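Local coordinates for alpha-catenin-like protein hmp-1 (Caenorhabditis elegans, PDB 5XA5) that links cadherin-bound beta-catenin to actin filaments at cell junctions, and is required for cell migration and cell shape changes during body enclosure and elongation of the embryo, at residues Ile144-Ile149 with Val257-Gln262; Asp154-Thr159 with Ser249-Leu254; Arg192-Leu197 with Asp205-Arg210. One frame throughout, in Å; residues are numbered along the deposited sequence.

Contact 1 (Ile144-Ile149 with Val257-Gln262); sequences IDVKVI and VLNGQQ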
loop_
_atom_site.group_PDB
_atom_site.type_symbol
_atom_site.label_atom_id
_atom_site.label_comp_id
_atom_site.label_asym_id
_atom_site.label_seq_id
_atom_site.Cartn_x
_atom_site.Cartn_y
_atom_site.Cartn_z
ATOM N N ILE A 144 3.366 3.683 0.281
ATOM C CA ILE A 144 3.004 4.721 -0.690
ATOM C C ILE A 144 1.485 4.771 -0.829
ATOM O O ILE A 144 0.877 5.832 -0.930
ATOM C CB ILE A 144 3.649 4.462 -2.073
ATOM C CG1 ILE A 144 5.171 4.407 -1.949
ATOM C CG2 ILE A 144 3.229 5.526 -3.069
ATOM C CD1 ILE A 144 5.758 5.545 -1.152
ATOM N N ASP A 145 0.862 3.598 -0.811
ATOM C CA ASP A 145 -0.588 3.527 -0.776
ATOM C C ASP A 145 -1.130 4.295 0.447
ATOM O O ASP A 145 -2.176 4.935 0.368
ATOM C CB ASP A 145 -1.060 2.055 -0.748
ATOM C CG ASP A 145 -0.827 1.327 -2.076
ATOM O OD1 ASP A 145 -0.692 2.005 -3.118
ATOM O OD2 ASP A 145 -0.773 0.066 -2.069
ATOM N N VAL A 146 -0.411 4.243 1.569
ATOM C CA VAL A 146 -0.843 4.957 2.768
ATOM C C VAL A 146 -0.683 6.464 2.552
ATOM O O VAL A 146 -1.546 7.245 2.965
ATOM C CB VAL A 146 -0.051 4.508 4.013
ATOM C CG1 VAL A 146 -0.190 5.535 5.150
ATOM C CG2 VAL A 146 -0.521 3.139 4.452
ATOM N N LYS A 147 0.401 6.867 1.887
ATOM C CA LYS A 147 0.643 8.288 1.624
ATOM C C LYS A 147 -0.474 8.881 0.787
ATOM O O LYS A 147 -0.821 10.059 0.931
ATOM C CB LYS A 147 1.985 8.495 0.918
ATOM C CG LYS A 147 3.173 8.511 1.856
ATOM C CD LYS A 147 4.434 8.987 1.153
ATOM C CE LYS A 147 5.530 9.300 2.165
ATOM N NZ LYS A 147 6.808 9.677 1.506
ATOM N N VAL A 148 -1.027 8.071 -0.106
ATOM C CA VAL A 148 -2.177 8.500 -0.892
ATOM C C VAL A 148 -3.389 8.787 -0.003
ATOM O O VAL A 148 -4.093 9.781 -0.210
ATOM C CB VAL A 148 -2.518 7.456 -1.964
ATOM C CG1 VAL A 148 -3.849 7.762 -2.636
ATOM C CG2 VAL A 148 -1.404 7.400 -2.997
ATOM N N ILE A 149 -3.627 7.950 1.004
ATOM C CA ILE A 149 -4.723 8.193 1.923
ATOM C C ILE A 149 -4.460 9.473 2.709
ATOM O O ILE A 149 -5.365 10.292 2.891
ATOM C CB ILE A 149 -4.925 7.034 2.897
ATOM C CG1 ILE A 149 -5.119 5.744 2.113
ATOM C CG2 ILE A 149 -6.154 7.290 3.752
ATOM C CD1 ILE A 149 -5.364 4.546 2.983
ATOM N N VAL A 257 -2.694 7.567 13.030
ATOM C CA VAL A 257 -2.900 6.116 12.981
ATOM C C VAL A 257 -2.460 5.525 11.647
ATOM O O VAL A 257 -1.863 4.452 11.613
ATOM C CB VAL A 257 -4.386 5.748 13.247
ATOM C CG1 VAL A 257 -4.627 4.254 13.070
ATOM C CG2 VAL A 257 -4.785 6.168 14.644
ATOM N N LEU A 258 -2.763 6.205 10.542
ATOM C CA LEU A 258 -2.309 5.707 9.232
ATOM C C LEU A 258 -0.791 5.532 9.229
ATOM O O LEU A 258 -0.269 4.595 8.621
ATOM C CB LEU A 258 -2.732 6.654 8.108
ATOM C CG LEU A 258 -4.219 6.669 7.738
ATOM C CD1 LEU A 258 -4.530 7.890 6.862
ATOM C CD2 LEU A 258 -4.610 5.370 7.031
ATOM N N ASN A 259 -0.096 6.434 9.922
ATOM C CA ASN A 259 1.360 6.357 10.067
ATOM C C ASN A 259 1.836 5.439 11.190
ATOM O O ASN A 259 3.031 5.396 11.497
ATOM C CB ASN A 259 1.933 7.760 10.290
ATOM C CG ASN A 259 1.927 8.592 9.033
ATOM O OD1 ASN A 259 2.072 8.064 7.930
ATOM N ND2 ASN A 259 1.767 9.904 9.186
ATOM N N GLY A 260 0.915 4.706 11.804
ATOM C CA GLY A 260 1.283 3.693 12.781
ATOM C C GLY A 260 1.532 4.252 14.166
ATOM O O GLY A 260 2.164 3.608 15.013
ATOM N N GLN A 261 1.023 5.453 14.406
ATOM C CA GLN A 261 1.195 6.127 15.687
ATOM C C GLN A 261 -0.100 6.196 16.491
ATOM O O GLN A 261 -1.189 6.113 15.931
ATOM C CB GLN A 261 1.724 7.534 15.450
ATOM C CG GLN A 261 3.151 7.574 14.977
ATOM C CD GLN A 261 3.719 8.968 15.056
ATOM O OE1 GLN A 261 3.033 9.942 14.746
ATOM N NE2 GLN A 261 4.976 9.076 15.467
ATOM N N GLN A 262 0.021 6.346 17.806
ATOM C CA GLN A 262 -1.152 6.614 18.632
ATOM C C GLN A 262 -1.670 8.027 18.388
ATOM O O GLN A 262 -0.882 8.948 18.173
ATOM C CB GLN A 262 -0.832 6.437 20.111
ATOM C CG GLN A 262 -0.291 5.079 20.484
ATOM C CD GLN A 262 -0.032 4.964 21.971
ATOM O OE1 GLN A 262 0.957 5.487 22.484
ATOM N NE2 GLN A 262 -0.930 4.286 22.677
#

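Contact 2 (Asp154-Thr159 with Ser249-Leu254); sequences DEVRET and SALNAL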
loop_
_atom_site.group_PDB
_atom_site.type_symbol
_atom_site.label_atom_id
_atom_site.label_comp_id
_atom_site.label_asym_id
_atom_site.label_seq_id
_atom_site.Cartn_x
_atom_site.Cartn_y
_atom_site.Cartn_z
ATOM N N ASP A 154 -5.350 15.403 3.923
ATOM C CA ASP A 154 -4.880 16.778 3.782
ATOM C C ASP A 154 -5.838 17.623 2.947
ATOM O O ASP A 154 -6.010 18.819 3.179
ATOM C CB ASP A 154 -3.500 16.810 3.117
ATOM C CG ASP A 154 -2.407 16.217 3.982
ATOM O OD1 ASP A 154 -2.563 16.175 5.221
ATOM O OD2 ASP A 154 -1.374 15.803 3.415
ATOM N N GLU A 155 -6.424 16.995 1.933
ATOM C CA GLU A 155 -7.369 17.690 1.068
ATOM C C GLU A 155 -8.609 18.072 1.875
ATOM O O GLU A 155 -9.095 19.196 1.770
ATOM C CB GLU A 155 -7.751 16.796 -0.125
ATOM C CG GLU A 155 -8.675 17.459 -1.133
ATOM C CD GLU A 155 -9.125 16.488 -2.213
ATOM O OE1 GLU A 155 -9.602 15.391 -1.857
ATOM O OE2 GLU A 155 -8.995 16.815 -3.410
ATOM N N VAL A 156 -9.113 17.132 2.674
ATOM C CA VAL A 156 -10.255 17.407 3.562
ATOM C C VAL A 156 -9.881 18.521 4.536
ATOM O O VAL A 156 -10.649 19.455 4.779
ATOM C CB VAL A 156 -10.685 16.156 4.327
ATOM C CG1 VAL A 156 -11.680 16.487 5.430
ATOM C CG2 VAL A 156 -11.293 15.165 3.351
ATOM N N ARG A 157 -8.674 18.450 5.085
ATOM C CA ARG A 157 -8.230 19.468 6.036
ATOM C C ARG A 157 -8.236 20.867 5.419
ATOM O O ARG A 157 -8.660 21.830 6.055
ATOM C CB ARG A 157 -6.830 19.116 6.551
ATOM C CG ARG A 157 -6.237 20.079 7.555
ATOM C CD ARG A 157 -4.794 19.678 7.858
ATOM N NE ARG A 157 -4.738 18.512 8.750
ATOM C CZ ARG A 157 -4.229 17.324 8.445
ATOM N NH1 ARG A 157 -3.699 17.085 7.246
ATOM N NH2 ARG A 157 -4.248 16.368 9.359
ATOM N N GLU A 158 -7.778 20.982 4.173
ATOM C CA GLU A 158 -7.717 22.289 3.519
ATOM C C GLU A 158 -9.099 22.821 3.160
ATOM O O GLU A 158 -9.379 24.020 3.296
ATOM C CB GLU A 158 -6.823 22.209 2.273
ATOM C CG GLU A 158 -6.830 23.464 1.417
ATOM C CD GLU A 158 -6.371 24.736 2.174
ATOM O OE1 GLU A 158 -5.633 24.592 3.174
ATOM O OE2 GLU A 158 -6.700 25.869 1.747
ATOM N N THR A 159 -9.966 21.944 2.681
ATOM C CA THR A 159 -11.325 22.374 2.404
ATOM C C THR A 159 -12.012 22.860 3.677
ATOM O O THR A 159 -12.669 23.906 3.662
ATOM C CB THR A 159 -12.126 21.241 1.738
ATOM O OG1 THR A 159 -11.454 20.850 0.533
ATOM C CG2 THR A 159 -13.535 21.724 1.390
ATOM N N SER A 249 -8.559 17.692 15.426
ATOM C CA SER A 249 -8.133 16.516 16.173
ATOM C C SER A 249 -8.451 15.210 15.454
ATOM O O SER A 249 -7.635 14.302 15.433
ATOM C CB SER A 249 -8.775 16.514 17.557
ATOM O OG SER A 249 -8.264 17.587 18.321
ATOM N N ALA A 250 -9.636 15.115 14.857
ATOM C CA ALA A 250 -10.001 13.897 14.136
ATOM C C ALA A 250 -9.092 13.665 12.933
ATOM O O ALA A 250 -8.675 12.535 12.660
ATOM C CB ALA A 250 -11.451 13.950 13.682
ATOM N N LEU A 251 -8.818 14.733 12.191
ATOM C CA LEU A 251 -7.982 14.609 10.994
ATOM C C LEU A 251 -6.563 14.237 11.399
ATOM O O LEU A 251 -5.962 13.353 10.787
ATOM C CB LEU A 251 -7.985 15.903 10.188
ATOM C CG LEU A 251 -9.353 16.237 9.585
ATOM C CD1 LEU A 251 -9.389 17.692 9.156
ATOM C CD2 LEU A 251 -9.682 15.325 8.420
ATOM N N ASN A 252 -6.038 14.897 12.431
ATOM C CA ASN A 252 -4.720 14.536 12.947
ATOM C C ASN A 252 -4.682 13.095 13.439
ATOM O O ASN A 252 -3.673 12.406 13.285
ATOM C CB ASN A 252 -4.298 15.475 14.078
ATOM C CG ASN A 252 -4.082 16.879 13.594
ATOM O OD1 ASN A 252 -4.017 17.125 12.393
ATOM N ND2 ASN A 252 -3.969 17.816 14.526
ATOM N N ALA A 253 -5.777 12.650 14.046
ATOM C CA ALA A 253 -5.858 11.268 14.519
ATOM C C ALA A 253 -5.804 10.261 13.365
ATOM O O ALA A 253 -5.096 9.246 13.453
ATOM C CB ALA A 253 -7.121 11.075 15.351
ATOM N N LEU A 254 -6.536 10.533 12.283
ATOM C CA LEU A 254 -6.476 9.673 11.105
ATOM C C LEU A 254 -5.054 9.583 10.584
ATOM O O LEU A 254 -4.547 8.497 10.311
ATOM C CB LEU A 254 -7.394 10.183 9.987
ATOM C CG LEU A 254 -8.907 10.028 10.166
ATOM C CD1 LEU A 254 -9.671 10.824 9.108
ATOM C CD2 LEU A 254 -9.330 8.588 10.104
HETATM O O HOH W 1 -6.104 18.938 11.329
#

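Contact 3 (Arg192-Leu197 with Asp205-Arg210); sequences RRAIDL and DLLAAR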
loop_
_atom_site.group_PDB
_atom_site.type_symbol
_atom_site.label_atom_id
_atom_site.label_comp_id
_atom_site.label_asym_id
_atom_site.label_seq_id
_atom_site.Cartn_x
_atom_site.Cartn_y
_atom_site.Cartn_z
ATOM N N ARG A 192 -11.815 0.595 4.344
ATOM C CA ARG A 192 -11.123 -0.535 3.713
ATOM C C ARG A 192 -9.746 -0.726 4.329
ATOM O O ARG A 192 -9.323 -1.863 4.558
ATOM C CB ARG A 192 -11.012 -0.345 2.200
ATOM C CG ARG A 192 -12.364 -0.311 1.500
ATOM C CD ARG A 192 -12.231 -0.095 -0.002
ATOM N NE ARG A 192 -11.837 -1.313 -0.702
ATOM C CZ ARG A 192 -10.750 -1.430 -1.457
ATOM N NH1 ARG A 192 -9.933 -0.397 -1.614
ATOM N NH2 ARG A 192 -10.481 -2.582 -2.055
ATOM N N ARG A 193 -9.062 0.380 4.618
ATOM C CA ARG A 193 -7.768 0.297 5.283
ATOM C C ARG A 193 -7.911 -0.358 6.651
ATOM O O ARG A 193 -7.082 -1.183 7.054
ATOM C CB ARG A 193 -7.137 1.696 5.415
ATOM C CG ARG A 193 -5.775 1.688 6.078
ATOM C CD ARG A 193 -4.830 0.871 5.243
ATOM N NE ARG A 193 -3.490 0.860 5.813
ATOM C CZ ARG A 193 -2.463 0.241 5.234
ATOM N NH1 ARG A 193 -2.641 -0.396 4.082
ATOM N NH2 ARG A 193 -1.277 0.240 5.819
ATOM N N ALA A 194 -8.962 0.015 7.379
ATOM C CA ALA A 194 -9.183 -0.546 8.698
ATOM C C ALA A 194 -9.317 -2.067 8.653
ATOM O O ALA A 194 -8.770 -2.761 9.499
ATOM C CB ALA A 194 -10.417 0.074 9.325
ATOM N N ILE A 195 -10.046 -2.574 7.664
ATOM C CA ILE A 195 -10.222 -4.023 7.483
ATOM C C ILE A 195 -8.887 -4.735 7.183
ATOM O O ILE A 195 -8.676 -5.893 7.563
ATOM C CB ILE A 195 -11.242 -4.291 6.338
ATOM C CG1 ILE A 195 -12.649 -3.898 6.788
ATOM C CG2 ILE A 195 -11.214 -5.748 5.879
ATOM C CD1 ILE A 195 -13.681 -3.993 5.691
ATOM N N ASP A 196 -7.976 -4.022 6.529
ATOM C CA ASP A 196 -6.699 -4.594 6.114
ATOM C C ASP A 196 -5.605 -4.416 7.178
ATOM O O ASP A 196 -4.507 -4.940 7.021
ATOM C CB ASP A 196 -6.268 -3.950 4.787
ATOM C CG ASP A 196 -5.130 -4.690 4.092
ATOM O OD1 ASP A 196 -5.055 -5.937 4.173
ATOM O OD2 ASP A 196 -4.316 -4.009 3.433
ATOM N N LEU A 197 -5.873 -3.655 8.243
ATOM C CA LEU A 197 -4.818 -3.413 9.234
ATOM C C LEU A 197 -4.489 -4.647 10.077
ATOM O O LEU A 197 -5.379 -5.347 10.575
ATOM C CB LEU A 197 -5.200 -2.254 10.161
ATOM C CG LEU A 197 -4.998 -0.883 9.534
ATOM C CD1 LEU A 197 -5.479 0.226 10.496
ATOM C CD2 LEU A 197 -3.538 -0.657 9.161
ATOM N N ASP A 205 -8.481 2.352 16.475
ATOM C CA ASP A 205 -8.149 3.779 16.512
ATOM C C ASP A 205 -8.525 4.475 15.211
ATOM O O ASP A 205 -8.993 5.628 15.223
ATOM C CB ASP A 205 -6.663 3.986 16.800
ATOM C CG ASP A 205 -6.308 3.749 18.260
ATOM O OD1 ASP A 205 -7.229 3.540 19.084
ATOM O OD2 ASP A 205 -5.101 3.784 18.579
ATOM N N LEU A 206 -8.292 3.807 14.081
ATOM C CA LEU A 206 -8.613 4.398 12.790
ATOM C C LEU A 206 -10.122 4.554 12.666
ATOM O O LEU A 206 -10.614 5.592 12.207
ATOM C CB LEU A 206 -8.057 3.543 11.637
ATOM C CG LEU A 206 -8.037 4.202 10.253
ATOM C CD1 LEU A 206 -7.096 5.380 10.266
ATOM C CD2 LEU A 206 -7.596 3.215 9.175
ATOM N N LEU A 207 -10.858 3.535 13.093
ATOM C CA LEU A 207 -12.310 3.593 13.023
ATOM C C LEU A 207 -12.872 4.658 13.959
ATOM O O LEU A 207 -13.870 5.297 13.633
ATOM C CB LEU A 207 -12.913 2.222 13.349
ATOM C CG LEU A 207 -12.701 1.239 12.193
ATOM C CD1 LEU A 207 -13.290 -0.110 12.555
ATOM C CD2 LEU A 207 -13.287 1.765 10.874
ATOM N N ALA A 208 -12.227 4.849 15.104
ATOM C CA ALA A 208 -12.686 5.867 16.039
ATOM C C ALA A 208 -12.498 7.245 15.439
ATOM O O ALA A 208 -13.381 8.103 15.549
ATOM C CB ALA A 208 -11.959 5.762 17.359
ATOM N N ALA A 209 -11.342 7.462 14.820
ATOM C CA ALA A 209 -11.067 8.748 14.177
ATOM C C ALA A 209 -12.018 8.982 13.002
ATOM O O ALA A 209 -12.502 10.106 12.812
ATOM C CB ALA A 209 -9.594 8.821 13.726
ATOM N N ARG A 210 -12.284 7.933 12.210
ATOM C CA ARG A 210 -13.283 8.018 11.144
ATOM C C ARG A 210 -14.641 8.483 11.679
ATOM O O ARG A 210 -15.260 9.408 11.144
ATOM C CB ARG A 210 -13.434 6.659 10.426
ATOM C CG ARG A 210 -14.343 6.721 9.208
ATOM C CD ARG A 210 -15.062 5.395 8.948
ATOM N NE ARG A 210 -16.000 5.089 10.026
ATOM C CZ ARG A 210 -17.256 5.525 10.076
ATOM N NH1 ARG A 210 -17.740 6.286 9.103
ATOM N NH2 ARG A 210 -18.032 5.202 11.100
#

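Contact 1 (Ile144-Ile149 with Val257-Gln262)
Leu-258 lays its two methyl groups over the side chain of Ile-149, the two side chains crossing at about a right angle. The nearest approach is between CG2 of Ile-149 and CD1 of Leu-258, at 3.6 Å, while Leu-258 CD2 lies 4.1 Å from the same CG2 of Ile-149 and close to its CD1. CG2 of Ile-149 stands anti to the backbone N, with CG1 anti to the carbonyl carbon (chi1 -55°), which offers both arms of the isoleucine to the leucine fork. One turn back, Val-146 passes alongside Leu-258 in the opposite direction: its CG1 reaches the backbone O of Leu-258 at 3.6 Å and CB of Leu-258 at 4.1 Å. Asn-259 brings only its OD1 near, 4.4 Å from Val-146 CG1, at the edge of the contact. Shortening Leu-258 to an alanine would remove both methyls and is likely to leave CG2 and CD1 of Ile-149 without their partner, opening a gap between the two segments. The chain leaves its helix through a Schellman motif with Gly-260, at positive phi, as C-prime residue: Gln-261 N bonds to the O of Ser-256 and Gly-260 N to that of Val-257. The contact joins the middle of helix 117-165 to the C-terminal end of helix 234-258, with Arg-193 of helix 169-196 touching both Val-146 and Leu-258, and Leu-206 of helix 200-229 packing on Leu-258.

Contact 2 (Asp154-Thr159 with Ser249-Leu254)
Leu-251 fills the tight half of this contact, directing its two methyls to different residues of helix 117-165. CD2 meets CG1 of Val-156 at 3.8 Å, and CD1 rests against the backbone and CB of Arg-157, 3.8 Å from its CA. Leu-251 is buried, with Leu-213 of helix 200-229 against it, while Leu-179 of helix 169-196 packs on Val-156. The short helical segments run antiparallel, at 167° with axes 10.4 Å apart, as neighbours in the helical bundle characteristic of the vinculin/alpha-catenin family. The other half is polar and hydrated. The first two torsions of Arg-157 are extended and the chain turns at chi3 (-76°), carrying the guanidinium across to Asn-252. NH2 of Arg-157 donates to OD1 of Asn-252 at 3.1 Å, in the carbonyl plane but 27° out of the guanidinium plane, and the bond is somewhat bent. A water bridges the same pair, accepting from Arg-157 NE at 2.9 Å and donating to Asn-252 OD1. Arg-157 NH1 also forms a salt bridge with OD1 of Asp-154, whose CG lies at the guanidinium edge, in its plane, and Glu-255 engages NH2 as a second acidic partner.

Contact 3 (Arg192-Leu197 with Asp205-Arg210)
Leu-206, Ala-194 and Leu-207 supply most of the buried surface where the end of helix 169-196 meets the start of helix 200-229. Leu-206 has CG anti to the backbone N (chi1 -166°), which sends its CD2 methyl across the interface. There CD2 lies 3.9 Å from CD1 of Leu-197 and 3.9 Å from CG of Arg-193, and the leucine side chain crosses both at about a right angle. The same methyl lies 3.9 Å from the backbone N of Ala-194 and a little farther from its CB. Leu-207 meets that alanine with its far end, CD2 coming to 3.7 Å of Ala-194 CB and CG to 3.8 Å. With only a methyl on Ala-194, the backbones come near: its CA is 6.4 Å from that of Leu-206. The two segments form an antiparallel helical hairpin, their axes 9.7 Å apart and inclined at 163°, with a short connection between the helices. Arg-193 contributes only its aliphatic stem here; its guanidinium turns to a salt bridge with Asp-142 of helix 117-165. The side chains meet through methyl and methylene groups, with no polar bond between the two segments, so the fit depends on shape, while the charge at its border is paired with a different helix.

In the fold
All three contacts belong to one helical bundle in the N-terminal part of the protein. Contacts 1 and 2, centres about 13 Å apart, tie helices 117-165 and 234-258 at successive levels. Contact 3 pairs the intervening helices; in sequence it falls between the two segments of contact 2, and these between those of contact 1. Its centre is about 11 Å from contact 1, where Val-146 CG2 packs 3.3 Å from Arg-193 NH2, and about 15 Å from contact 2, where Leu-254 CD2 lies 3.6 Å from Ala-209 CB. Contacts 1 and 3 also border a partner chain: Asp-145 OD1 and OD2 hydrogen-bond to the backbone of another protein's chain, and Arg-192 NH2 salt-bridges an acidic side chain of another protein's chain.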